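Local coordinates for galactan 1,3-beta-galactosidase (Phanerochaete chrysosporium, PDB 7BYS), which probably hydrolyses beta-1,3-galactan from its chain ends as a family 43 glycoside hydrolase and carries a carbohydrate-binding module, at residues Ile17-Ser29 against Arg82-Tyr94. Numbering follows the deposited sequence.
Sequences IQAHGAGILQVGS and RPKVIFNQKNSEY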
loop_
_atom_site.group_PDB
_atom_site.type_symbol
_atom_site.label_atom_id
_atom_site.label_comp_id
_atom_site.label_asym_id
_atom_site.label_seq_id
_atom_site.Cartn_x
_atom_site.Cartn_y
_atom_site.Cartn_z
ATOM N N ILE A 17 -2.498 -1.421 12.722
ATOM C CA ILE A 17 -2.239 -0.049 12.298
ATOM C C ILE A 17 -3.383 0.427 11.416
ATOM O O ILE A 17 -3.827 -0.297 10.511
ATOM C CB ILE A 17 -0.896 0.021 11.558
ATOM C CG1 ILE A 17 0.245 -0.239 12.544
ATOM C CG2 ILE A 17 -0.724 1.384 10.867
ATOM C CD1 ILE A 17 1.595 -0.405 11.894
ATOM N N GLN A 18 -3.874 1.639 11.688
ATOM C CA GLN A 18 -4.970 2.274 10.957
ATOM C C GLN A 18 -4.454 3.580 10.362
ATOM O O GLN A 18 -4.678 4.659 10.915
ATOM C CB GLN A 18 -6.150 2.514 11.881
ATOM C CG GLN A 18 -6.827 1.217 12.317
ATOM C CD GLN A 18 -7.600 0.568 11.196
ATOM O OE1 GLN A 18 -7.819 1.173 10.150
ATOM N NE2 GLN A 18 -8.010 -0.679 11.404
ATOM N N ALA A 19 -3.760 3.475 9.234
ATOM C CA ALA A 19 -3.142 4.631 8.585
ATOM C C ALA A 19 -3.152 4.418 7.068
ATOM O O ALA A 19 -2.124 4.373 6.393
ATOM C CB ALA A 19 -1.744 4.872 9.151
ATOM N N HIS A 20 -4.346 4.240 6.511
ATOM C CA HIS A 20 -4.503 4.034 5.076
ATOM C C HIS A 20 -4.326 5.351 4.327
ATOM O O HIS A 20 -4.521 6.432 4.882
ATOM C CB HIS A 20 -5.872 3.404 4.833
ATOM C CG HIS A 20 -6.179 2.286 5.789
ATOM N ND1 HIS A 20 -5.781 0.987 5.561
ATOM C CD2 HIS A 20 -6.803 2.285 6.992
ATOM C CE1 HIS A 20 -6.160 0.226 6.573
ATOM N NE2 HIS A 20 -6.792 0.985 7.453
ATOM N N GLY A 21 -3.936 5.258 3.061
ATOM C CA GLY A 21 -3.660 6.482 2.319
ATOM C C GLY A 21 -2.454 7.230 2.860
ATOM O O GLY A 21 -2.493 8.470 2.973
ATOM N N ALA A 22 -1.370 6.503 3.153
ATOM C CA ALA A 22 -0.232 6.983 3.941
ATOM C C ALA A 22 0.304 8.330 3.480
ATOM O O ALA A 22 0.464 8.583 2.283
ATOM C CB ALA A 22 0.914 5.979 3.806
ATOM N N GLY A 23 0.655 9.159 4.456
ATOM C CA GLY A 23 1.569 10.267 4.264
ATOM C C GLY A 23 2.696 10.152 5.272
ATOM O O GLY A 23 2.447 9.949 6.471
ATOM N N ILE A 24 3.946 10.240 4.818
ATOM C CA ILE A 24 5.112 10.120 5.690
ATOM C C ILE A 24 5.760 11.488 5.849
ATOM O O ILE A 24 5.830 12.271 4.894
ATOM C CB ILE A 24 6.133 9.096 5.155
ATOM C CG1 ILE A 24 5.449 7.764 4.848
ATOM C CG2 ILE A 24 7.261 8.902 6.169
ATOM C CD1 ILE A 24 4.909 7.022 6.076
ATOM N N LEU A 25 6.242 11.767 7.059
ATOM C CA LEU A 25 6.986 12.978 7.384
ATOM C C LEU A 25 8.208 12.564 8.183
ATOM O O LEU A 25 8.117 11.719 9.075
ATOM C CB LEU A 25 6.115 13.926 8.244
ATOM C CG LEU A 25 6.798 15.071 9.013
ATOM C CD1 LEU A 25 7.221 16.200 8.093
ATOM C CD2 LEU A 25 5.879 15.594 10.114
ATOM N N GLN A 26 9.359 13.148 7.868
ATOM C CA GLN A 26 10.561 12.915 8.654
ATOM C C GLN A 26 10.939 14.204 9.367
ATOM O O GLN A 26 11.044 15.259 8.734
ATOM C CB GLN A 26 11.725 12.420 7.788
ATOM C CG GLN A 26 12.937 12.003 8.613
ATOM C CD GLN A 26 14.150 11.625 7.772
ATOM O OE1 GLN A 26 14.055 11.444 6.560
ATOM N NE2 GLN A 26 15.298 11.507 8.421
ATOM N N VAL A 27 11.119 14.115 10.685
ATOM C CA VAL A 27 11.591 15.228 11.505
ATOM C C VAL A 27 12.830 14.736 12.233
ATOM O O VAL A 27 12.739 13.884 13.127
ATOM C CB VAL A 27 10.527 15.711 12.501
ATOM C CG1 VAL A 27 11.044 16.929 13.289
ATOM C CG2 VAL A 27 9.218 16.019 11.792
ATOM N N GLY A 28 13.987 15.268 11.857
ATOM C CA GLY A 28 15.214 14.720 12.404
ATOM C C GLY A 28 15.301 13.254 12.036
ATOM O O GLY A 28 15.138 12.878 10.872
ATOM N N SER A 29 15.520 12.407 13.037
ATOM C CA SER A 29 15.635 10.974 12.819
ATOM C C SER A 29 14.328 10.229 13.077
ATOM O O SER A 29 14.315 8.997 13.030
ATOM C CB SER A 29 16.758 10.397 13.682
ATOM O OG SER A 29 16.499 10.654 15.050
ATOM N N ARG A 82 -6.156 10.459 2.255
ATOM C CA ARG A 82 -4.789 10.665 1.798
ATOM C C ARG A 82 -4.099 11.880 2.440
ATOM O O ARG A 82 -3.602 12.755 1.745
ATOM C CB ARG A 82 -4.720 10.727 0.277
ATOM C CG ARG A 82 -5.161 9.409 -0.371
ATOM C CD ARG A 82 -5.166 9.466 -1.897
ATOM N NE ARG A 82 -5.654 8.200 -2.458
ATOM C CZ ARG A 82 -4.931 7.089 -2.572
ATOM N NH1 ARG A 82 -3.653 7.059 -2.217
ATOM N NH2 ARG A 82 -5.494 6.001 -3.083
ATOM N N PRO A 83 -4.058 11.940 3.775
ATOM C CA PRO A 83 -3.376 13.061 4.427
ATOM C C PRO A 83 -1.891 13.078 4.080
ATOM O O PRO A 83 -1.269 12.041 3.848
ATOM C CB PRO A 83 -3.580 12.771 5.917
ATOM C CG PRO A 83 -3.648 11.255 5.977
ATOM C CD PRO A 83 -4.413 10.875 4.735
ATOM N N LYS A 84 -1.329 14.282 4.048
ATOM C CA LYS A 84 0.086 14.506 3.762
ATOM C C LYS A 84 0.505 15.669 4.650
ATOM O O LYS A 84 -0.284 16.591 4.858
ATOM C CB LYS A 84 0.287 14.902 2.275
ATOM C CG LYS A 84 -0.268 13.893 1.252
ATOM C CD LYS A 84 0.578 12.632 1.156
ATOM C CE LYS A 84 -0.184 11.546 0.397
ATOM N NZ LYS A 84 -1.028 10.679 1.308
ATOM N N VAL A 85 1.710 15.615 5.216
ATOM C CA VAL A 85 2.182 16.660 6.123
ATOM C C VAL A 85 3.601 17.058 5.741
ATOM O O VAL A 85 4.468 16.195 5.552
ATOM C CB VAL A 85 2.143 16.218 7.600
ATOM C CG1 VAL A 85 2.624 17.359 8.504
ATOM C CG2 VAL A 85 0.740 15.791 8.013
ATOM N N ILE A 86 3.825 18.365 5.616
ATOM C CA ILE A 86 5.159 18.913 5.405
ATOM C C ILE A 86 5.418 20.030 6.412
ATOM O O ILE A 86 4.490 20.680 6.904
ATOM C CB ILE A 86 5.390 19.402 3.956
ATOM C CG1 ILE A 86 4.357 20.452 3.558
ATOM C CG2 ILE A 86 5.397 18.225 2.973
ATOM C CD1 ILE A 86 4.621 21.044 2.183
ATOM N N PHE A 87 6.694 20.257 6.716
ATOM C CA PHE A 87 7.087 21.283 7.678
ATOM C C PHE A 87 7.455 22.565 6.949
ATOM O O PHE A 87 8.273 22.548 6.020
ATOM C CB PHE A 87 8.267 20.810 8.523
ATOM C CG PHE A 87 8.727 21.817 9.548
ATOM C CD1 PHE A 87 7.930 22.132 10.642
ATOM C CD2 PHE A 87 9.955 22.446 9.413
ATOM C CE1 PHE A 87 8.363 23.057 11.596
ATOM C CE2 PHE A 87 10.388 23.370 10.360
ATOM C CZ PHE A 87 9.594 23.664 11.448
ATOM N N ASN A 88 6.853 23.663 7.380
ATOM C CA ASN A 88 7.143 24.988 6.845
ATOM C C ASN A 88 8.179 25.667 7.742
ATOM O O ASN A 88 7.881 26.027 8.890
ATOM C CB ASN A 88 5.866 25.811 6.768
ATOM C CG ASN A 88 6.075 27.118 6.039
ATOM O OD1 ASN A 88 6.689 28.036 6.573
ATOM N ND2 ASN A 88 5.589 27.201 4.812
ATOM N N GLN A 89 9.396 25.817 7.219
ATOM C CA GLN A 89 10.490 26.411 7.987
ATOM C C GLN A 89 10.253 27.888 8.275
ATOM O O GLN A 89 10.569 28.368 9.370
ATOM C CB GLN A 89 11.813 26.218 7.246
ATOM C CG GLN A 89 12.281 24.772 7.250
ATOM C CD GLN A 89 13.704 24.587 6.745
ATOM O OE1 GLN A 89 14.176 23.458 6.598
ATOM N NE2 GLN A 89 14.393 25.691 6.479
ATOM N N LYS A 90 9.720 28.629 7.301
ATOM C CA LYS A 90 9.495 30.059 7.499
ATOM C C LYS A 90 8.605 30.322 8.709
ATOM O O LYS A 90 8.857 31.256 9.484
ATOM C CB LYS A 90 8.875 30.668 6.234
ATOM C CG LYS A 90 8.505 32.143 6.363
ATOM C CD LYS A 90 7.939 32.702 5.058
ATOM C CE LYS A 90 6.463 32.367 4.879
ATOM N NZ LYS A 90 5.556 33.092 5.811
ATOM N N ASN A 91 7.568 29.505 8.903
ATOM C CA ASN A 91 6.588 29.714 9.961
ATOM C C ASN A 91 6.772 28.766 11.139
ATOM O O ASN A 91 6.031 28.879 12.122
ATOM C CB ASN A 91 5.170 29.550 9.402
ATOM C CG ASN A 91 4.870 30.528 8.288
ATOM O OD1 ASN A 91 5.427 31.624 8.243
ATOM N ND2 ASN A 91 3.979 30.141 7.386
ATOM N N SER A 92 7.731 27.843 11.057
ATOM C CA SER A 92 7.911 26.783 12.055
ATOM C C SER A 92 6.597 26.052 12.328
ATOM O O SER A 92 6.175 25.870 13.472
ATOM C CB SER A 92 8.535 27.324 13.342
ATOM O OG SER A 92 9.748 27.999 13.057
ATOM N N GLU A 93 5.939 25.629 11.252
ATOM C CA GLU A 93 4.596 25.087 11.333
ATOM C C GLU A 93 4.494 23.841 10.467
ATOM O O GLU A 93 5.014 23.808 9.346
ATOM C CB GLU A 93 3.603 26.126 10.812
ATOM C CG GLU A 93 2.157 25.760 11.005
ATOM C CD GLU A 93 1.233 26.903 10.667
ATOM O OE1 GLU A 93 1.224 27.337 9.489
ATOM O OE2 GLU A 93 0.520 27.382 11.578
ATOM N N TYR A 94 3.822 22.819 10.996
ATOM C CA TYR A 94 3.475 21.635 10.222
ATOM C C TYR A 94 2.142 21.870 9.537
ATOM O O TYR A 94 1.189 22.348 10.159
ATOM C CB TYR A 94 3.406 20.403 11.128
ATOM C CG TYR A 94 4.747 20.095 11.740
ATOM C CD1 TYR A 94 5.656 19.269 11.098
ATOM C CD2 TYR A 94 5.129 20.678 12.946
ATOM C CE1 TYR A 94 6.900 19.020 11.638
ATOM C CE2 TYR A 94 6.351 20.431 13.487
ATOM C CZ TYR A 94 7.235 19.605 12.838
ATOM O OH TYR A 94 8.462 19.367 13.405
HETATM O O HOH W 1 3.221 13.363 3.898
HETATM O O HOH W 2 6.265 14.842 4.030
#
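Lys-84 reaches Ala-22, and Leu-25 packs against Val-85 and Tyr-94, between the innermost strands of two adjacent blades in the five-bladed beta-propeller of family 43. Strands 22-27 and 82-88 run nearly parallel, 10° apart, yet their axes come no closer than 5.5 Å, wider than paired strands of one sheet. A side chain and two waters therefore make the polar links. The Lys-84 chain, bent at its second and fourth torsions, folds back so that NZ donates to Ala-22 O at 2.8 Å and to Pro-83 O at 2.9 Å. It stands above both carbonyl planes, 53° out of each, so neither bond follows a lone pair. Near Gly-23 the strands come close, its CA lying 3.4 Å from Pro-83 O. Farther along they part, and one water joins Ile-24 O to Val-85 N while another donates to both Ile-24 O and Val-85 O. Beyond the waters the contact turns apolar: Leu-25, its CG anti to the backbone N, brings CD2 against both Val-85 CG1 and the Tyr-94 ring, which it meets obliquely, 3.8 Å from CD1. Phe-87 CD1 covers one face of that ring. At the inner end, Arg-82, a galactose-binding residue beside Asp-137 and Gln-242, has Asn-243 as its main polar partner. At the outer end, Val-27 comes toward Tyr-94 from the opposite direction, CG1 3.6 Å from the phenolic OH.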